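Local coordinates for protein amino Transferase (Eubacterium rectale, PDB 3ELE) that probably catalyses pyridoxal-5'-phosphate-dependent transfer of amino groups, as a member of the class I and II aminotransferase family, at residues V188-E202 with V224-Y237. Numbering follows the deposited sequence.
Sequences VYSEETIKKLSDLLE and VYDGIKVPFVTKYY
Y236 and E191 carry the one hydrogen bond between the segments: Y236 OH donates to E191 OE2 at 2.7 Å. The oxygen lies at the edge of the tyrosine ring, in its plane, and receives the hydroxyl on its anti side, carboxylate and ring planes 78° apart. E191 gets there by an extended chain, CG opposite the backbone N (chi1 -171°), which brings that methylene to 3.5 Å from Y236 CE2. Further along the helix, I194 CG2 packs 3.8 Å from Y236 CB and K195 CG 3.7 Å from Y236 CD2, both oblique to the ring. Replacing Y236 with alanine would probably leave the E191 carboxylate without this donor and open a gap beside I194 and the K195 methylenes.

Y237, the next residue, meets the helix about a turn further along, at S198, L201 and E202. Its CE1 meets E202 N edge-on, and its OH lies 3.5 Å from L201 CB and is hydrogen-bonded to I212 O, outside the two segments. S198 packs against the backbone and CB of Y236 and the CB of Y237, its CB 3.4 Å from Y236 O; OG donates to I194 O, which S198 N meets from the opposite face. P231 CD rests 3.4 Å from Y189 O, and the side chains of V188 and I228 run past each other in opposite directions, V188 CG1 lying 3.9 Å from I228 CG2. I178 and I214 back the helix from the central sheet. A helix of the large domain thus packs on the loop joining strands 213-217 and 240-245, within the alpha/beta architecture of fold-type I PLP enzymes.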
loop_
_atom_site.group_PDB
_atom_site.type_symbol
_atom_site.label_atom_id
_atom_site.label_comp_id
_atom_site.label_asym_id
_atom_site.label_seq_id
_atom_site.Cartn_x
_atom_site.Cartn_y
_atom_site.Cartn_z
ATOM N N VAL A 188 26.166 -11.610 -6.127
ATOM C CA VAL A 188 25.659 -12.300 -4.947
ATOM C C VAL A 188 26.741 -12.177 -3.898
ATOM O O VAL A 188 27.867 -12.619 -4.134
ATOM C CB VAL A 188 25.326 -13.778 -5.196
ATOM C CG1 VAL A 188 24.967 -14.488 -3.866
ATOM C CG2 VAL A 188 24.188 -13.910 -6.163
ATOM N N TYR A 189 26.424 -11.576 -2.757
ATOM C CA TYR A 189 27.417 -11.435 -1.679
ATOM C C TYR A 189 27.720 -12.782 -1.025
ATOM O O TYR A 189 26.802 -13.529 -0.655
ATOM C CB TYR A 189 27.023 -10.405 -0.619
ATOM C CG TYR A 189 26.836 -8.969 -1.109
ATOM C CD1 TYR A 189 27.649 -8.412 -2.113
ATOM C CD2 TYR A 189 25.889 -8.131 -0.507
ATOM C CE1 TYR A 189 27.484 -7.080 -2.537
ATOM C CE2 TYR A 189 25.727 -6.802 -0.926
ATOM C CZ TYR A 189 26.527 -6.284 -1.939
ATOM O OH TYR A 189 26.357 -4.982 -2.350
ATOM N N SER A 190 29.012 -13.111 -0.955
ATOM C CA SER A 190 29.493 -14.354 -0.358
ATOM C C SER A 190 29.350 -14.305 1.151
ATOM O O SER A 190 29.214 -13.222 1.732
ATOM C CB SER A 190 30.980 -14.554 -0.682
ATOM O OG SER A 190 31.753 -13.483 -0.136
ATOM N N GLU A 191 29.435 -15.475 1.782
ATOM C CA GLU A 191 29.423 -15.577 3.245
ATOM C C GLU A 191 30.500 -14.674 3.844
ATOM O O GLU A 191 30.252 -13.992 4.850
ATOM C CB GLU A 191 29.665 -17.018 3.708
ATOM C CG GLU A 191 29.443 -17.210 5.192
ATOM C CD GLU A 191 29.737 -18.613 5.698
ATOM O OE1 GLU A 191 30.738 -19.237 5.256
ATOM O OE2 GLU A 191 28.989 -19.055 6.599
ATOM N N GLU A 192 31.681 -14.673 3.222
ATOM C CA GLU A 192 32.803 -13.854 3.670
ATOM C C GLU A 192 32.428 -12.361 3.666
ATOM O O GLU A 192 32.681 -11.664 4.646
ATOM C CB GLU A 192 34.054 -14.144 2.825
ATOM C CG GLU A 192 35.309 -13.397 3.254
ATOM C CD GLU A 192 36.537 -13.773 2.431
ATOM O OE1 GLU A 192 36.641 -14.927 1.951
ATOM O OE2 GLU A 192 37.419 -12.903 2.282
ATOM N N THR A 193 31.812 -11.898 2.581
ATOM C CA THR A 193 31.347 -10.505 2.470
ATOM C C THR A 193 30.309 -10.171 3.552
ATOM O O THR A 193 30.416 -9.136 4.212
ATOM C CB THR A 193 30.779 -10.235 1.067
ATOM O OG1 THR A 193 31.840 -10.364 0.125
ATOM C CG2 THR A 193 30.179 -8.856 0.949
ATOM N N ILE A 194 29.345 -11.078 3.752
ATOM C CA ILE A 194 28.301 -10.926 4.767
ATOM C C ILE A 194 28.921 -10.916 6.183
ATOM O O ILE A 194 28.502 -10.106 7.011
ATOM C CB ILE A 194 27.161 -12.001 4.611
ATOM C CG1 ILE A 194 26.434 -11.876 3.235
ATOM C CG2 ILE A 194 26.154 -11.927 5.776
ATOM C CD1 ILE A 194 25.714 -10.506 2.962
ATOM N N LYS A 195 29.923 -11.771 6.438
ATOM C CA LYS A 195 30.630 -11.815 7.740
ATOM C C LYS A 195 31.442 -10.533 8.008
ATOM O O LYS A 195 31.368 -10.001 9.108
ATOM C CB LYS A 195 31.544 -13.048 7.863
ATOM C CG LYS A 195 30.792 -14.362 8.064
ATOM C CD LYS A 195 31.639 -15.598 7.776
ATOM C CE LYS A 195 32.768 -15.817 8.750
ATOM N NZ LYS A 195 33.576 -17.051 8.389
ATOM N N LYS A 196 32.205 -10.051 7.020
ATOM C CA LYS A 196 32.989 -8.792 7.181
ATOM C C LYS A 196 32.072 -7.593 7.440
ATOM O O LYS A 196 32.387 -6.750 8.274
ATOM C CB LYS A 196 33.889 -8.490 5.972
ATOM C CG LYS A 196 35.064 -9.439 5.801
ATOM C CD LYS A 196 36.042 -9.004 4.677
ATOM C CE LYS A 196 36.852 -7.737 5.089
ATOM N NZ LYS A 196 38.048 -7.421 4.232
ATOM N N LEU A 197 30.950 -7.538 6.709
ATOM C CA LEU A 197 29.913 -6.507 6.871
ATOM C C LEU A 197 29.354 -6.543 8.272
ATOM O O LEU A 197 29.242 -5.504 8.922
ATOM C CB LEU A 197 28.744 -6.725 5.894
ATOM C CG LEU A 197 27.586 -5.718 5.927
ATOM C CD1 LEU A 197 28.074 -4.399 5.416
ATOM C CD2 LEU A 197 26.413 -6.232 5.096
ATOM N N SER A 198 29.001 -7.749 8.725
ATOM C CA SER A 198 28.445 -7.944 10.057
ATOM C C SER A 198 29.429 -7.528 11.145
ATOM O O SER A 198 29.038 -6.820 12.055
ATOM C CB SER A 198 27.980 -9.373 10.238
ATOM O OG SER A 198 27.025 -9.673 9.229
ATOM N N ASP A 199 30.699 -7.901 11.002
ATOM C CA ASP A 199 31.738 -7.488 11.971
ATOM C C ASP A 199 31.955 -5.972 11.995
ATOM O O ASP A 199 32.085 -5.394 13.066
ATOM C CB ASP A 199 33.084 -8.177 11.697
ATOM C CG ASP A 199 33.031 -9.696 11.864
ATOM O OD1 ASP A 199 32.134 -10.225 12.570
ATOM O OD2 ASP A 199 33.914 -10.361 11.284
ATOM N N LEU A 200 31.981 -5.349 10.820
ATOM C CA LEU A 200 32.160 -3.900 10.680
ATOM C C LEU A 200 31.024 -3.130 11.350
ATOM O O LEU A 200 31.273 -2.225 12.145
ATOM C CB LEU A 200 32.263 -3.500 9.193
ATOM C CG LEU A 200 32.409 -2.008 8.828
ATOM C CD1 LEU A 200 33.659 -1.375 9.449
ATOM C CD2 LEU A 200 32.384 -1.864 7.300
ATOM N N LEU A 201 29.789 -3.498 11.024
ATOM C CA LEU A 201 28.601 -2.829 11.566
ATOM C C LEU A 201 28.413 -3.047 13.057
ATOM O O LEU A 201 28.018 -2.107 13.770
ATOM C CB LEU A 201 27.347 -3.207 10.765
ATOM C CG LEU A 201 27.321 -2.803 9.283
ATOM C CD1 LEU A 201 25.914 -3.080 8.727
ATOM C CD2 LEU A 201 27.694 -1.356 9.071
ATOM N N GLU A 202 28.706 -4.254 13.538
ATOM C CA GLU A 202 28.697 -4.532 14.990
ATOM C C GLU A 202 29.704 -3.607 15.721
ATOM O O GLU A 202 29.375 -3.022 16.757
ATOM C CB GLU A 202 29.029 -6.010 15.259
ATOM C CG GLU A 202 29.013 -6.447 16.731
ATOM C CD GLU A 202 29.711 -7.804 16.957
ATOM O OE1 GLU A 202 29.661 -8.680 16.056
ATOM O OE2 GLU A 202 30.316 -7.990 18.033
ATOM N N VAL A 224 18.881 -17.337 -8.429
ATOM C CA VAL A 224 20.330 -17.536 -8.260
ATOM C C VAL A 224 20.696 -18.812 -9.033
ATOM O O VAL A 224 19.876 -19.732 -9.122
ATOM C CB VAL A 224 20.750 -17.556 -6.751
ATOM C CG1 VAL A 224 20.057 -18.683 -5.986
ATOM C CG2 VAL A 224 22.288 -17.643 -6.605
ATOM N N TYR A 225 21.921 -18.857 -9.569
ATOM C CA TYR A 225 22.361 -19.921 -10.488
ATOM C C TYR A 225 23.590 -20.678 -10.021
ATOM O O TYR A 225 24.335 -20.188 -9.173
ATOM C CB TYR A 225 22.685 -19.298 -11.858
ATOM C CG TYR A 225 21.684 -18.258 -12.315
ATOM C CD1 TYR A 225 20.371 -18.620 -12.612
ATOM C CD2 TYR A 225 22.043 -16.896 -12.428
ATOM C CE1 TYR A 225 19.426 -17.672 -13.030
ATOM C CE2 TYR A 225 21.108 -15.935 -12.857
ATOM C CZ TYR A 225 19.790 -16.331 -13.156
ATOM O OH TYR A 225 18.836 -15.402 -13.544
ATOM N N ASP A 226 23.786 -21.856 -10.617
ATOM C CA ASP A 226 24.968 -22.738 -10.430
ATOM C C ASP A 226 25.241 -23.196 -8.986
ATOM O O ASP A 226 26.404 -23.408 -8.602
ATOM C CB ASP A 226 26.249 -22.062 -10.993
ATOM C CG ASP A 226 26.123 -21.628 -12.449
ATOM O OD1 ASP A 226 25.386 -22.276 -13.225
ATOM O OD2 ASP A 226 26.814 -20.642 -12.809
ATOM N N GLY A 227 24.182 -23.352 -8.195
ATOM C CA GLY A 227 24.330 -23.748 -6.807
ATOM C C GLY A 227 24.987 -22.718 -5.891
ATOM O O GLY A 227 25.447 -23.080 -4.815
ATOM N N ILE A 228 25.046 -21.448 -6.310
ATOM C CA ILE A 228 25.625 -20.383 -5.493
ATOM C C ILE A 228 24.677 -20.186 -4.316
ATOM O O ILE A 228 23.458 -20.241 -4.497
ATOM C CB ILE A 228 25.815 -19.055 -6.298
ATOM C CG1 ILE A 228 26.862 -19.241 -7.409
ATOM C CG2 ILE A 228 26.257 -17.888 -5.375
ATOM C CD1 ILE A 228 28.296 -19.443 -6.894
ATOM N N LYS A 229 25.247 -19.987 -3.124
ATOM C CA LYS A 229 24.477 -19.819 -1.890
ATOM C C LYS A 229 24.257 -18.335 -1.575
ATOM O O LYS A 229 25.199 -17.534 -1.656
ATOM C CB LYS A 229 25.198 -20.508 -0.714
ATOM C CG LYS A 229 24.361 -20.574 0.588
ATOM C CD LYS A 229 24.918 -21.595 1.586
ATOM C CE LYS A 229 24.029 -21.786 2.806
ATOM N NZ LYS A 229 24.602 -22.836 3.700
ATOM N N VAL A 230 23.002 -17.986 -1.265
ATOM C CA VAL A 230 22.613 -16.661 -0.802
ATOM C C VAL A 230 22.547 -16.846 0.733
ATOM O O VAL A 230 21.631 -17.498 1.222
ATOM C CB VAL A 230 21.231 -16.221 -1.375
ATOM C CG1 VAL A 230 20.889 -14.804 -0.929
ATOM C CG2 VAL A 230 21.245 -16.275 -2.882
ATOM N N PRO A 231 23.552 -16.361 1.498
ATOM C CA PRO A 231 23.465 -16.525 2.964
ATOM C C PRO A 231 22.263 -15.820 3.601
ATOM O O PRO A 231 21.959 -14.700 3.200
ATOM C CB PRO A 231 24.750 -15.841 3.459
ATOM C CG PRO A 231 25.653 -15.885 2.355
ATOM C CD PRO A 231 24.809 -15.699 1.129
ATOM N N PHE A 232 21.620 -16.447 4.591
ATOM C CA PHE A 232 20.492 -15.836 5.288
ATOM C C PHE A 232 21.096 -14.907 6.356
ATOM O O PHE A 232 21.579 -15.360 7.398
ATOM C CB PHE A 232 19.503 -16.858 5.863
ATOM C CG PHE A 232 18.123 -16.294 6.008
ATOM C CD1 PHE A 232 17.276 -16.216 4.900
ATOM C CD2 PHE A 232 17.696 -15.763 7.204
ATOM C CE1 PHE A 232 16.013 -15.651 5.014
ATOM C CE2 PHE A 232 16.436 -15.204 7.322
ATOM C CZ PHE A 232 15.601 -15.140 6.227
ATOM N N VAL A 233 20.983 -13.607 6.093
ATOM C CA VAL A 233 21.722 -12.547 6.825
ATOM C C VAL A 233 21.458 -12.439 8.330
ATOM O O VAL A 233 22.365 -12.047 9.087
ATOM C CB VAL A 233 21.518 -11.164 6.141
ATOM C CG1 VAL A 233 22.372 -10.064 6.808
ATOM C CG2 VAL A 233 21.867 -11.250 4.657
ATOM N N THR A 234 20.246 -12.810 8.755
ATOM C CA THR A 234 19.842 -12.730 10.172
ATOM C C THR A 234 20.694 -13.622 11.054
ATOM O O THR A 234 20.862 -13.332 12.239
ATOM C CB THR A 234 18.332 -13.056 10.391
ATOM O OG1 THR A 234 18.077 -14.439 10.107
ATOM C CG2 THR A 234 17.441 -12.128 9.506
ATOM N N LYS A 235 21.228 -14.700 10.453
ATOM C CA LYS A 235 22.120 -15.624 11.143
ATOM C C LYS A 235 23.508 -15.064 11.422
ATOM O O LYS A 235 24.211 -15.612 12.273
ATOM C CB LYS A 235 22.283 -16.914 10.344
ATOM C CG LYS A 235 20.967 -17.628 10.075
ATOM C CD LYS A 235 21.159 -19.161 9.951
ATOM C CE LYS A 235 22.106 -19.558 8.851
ATOM N NZ LYS A 235 22.107 -21.041 8.650
ATOM N N TYR A 236 23.901 -14.026 10.679
ATOM C CA TYR A 236 25.224 -13.389 10.772
ATOM C C TYR A 236 25.239 -12.056 11.529
ATOM O O TYR A 236 26.271 -11.661 12.077
ATOM C CB TYR A 236 25.760 -13.181 9.344
ATOM C CG TYR A 236 25.961 -14.485 8.593
ATOM C CD1 TYR A 236 24.912 -15.066 7.858
ATOM C CD2 TYR A 236 27.198 -15.157 8.631
ATOM C CE1 TYR A 236 25.085 -16.281 7.172
ATOM C CE2 TYR A 236 27.381 -16.378 7.956
ATOM C CZ TYR A 236 26.322 -16.928 7.228
ATOM O OH TYR A 236 26.496 -18.122 6.577
ATOM N N TYR A 237 24.105 -11.350 11.515
ATOM C CA TYR A 237 23.970 -10.059 12.130
ATOM C C TYR A 237 22.613 -9.979 12.844
ATOM O O TYR A 237 21.561 -10.221 12.244
ATOM C CB TYR A 237 24.120 -8.980 11.047
ATOM C CG TYR A 237 24.293 -7.587 11.609
ATOM C CD1 TYR A 237 25.454 -7.244 12.305
ATOM C CD2 TYR A 237 23.324 -6.601 11.423
ATOM C CE1 TYR A 237 25.640 -5.961 12.837
ATOM C CE2 TYR A 237 23.504 -5.303 11.964
ATOM C CZ TYR A 237 24.663 -4.995 12.660
ATOM O OH TYR A 237 24.852 -3.742 13.188
#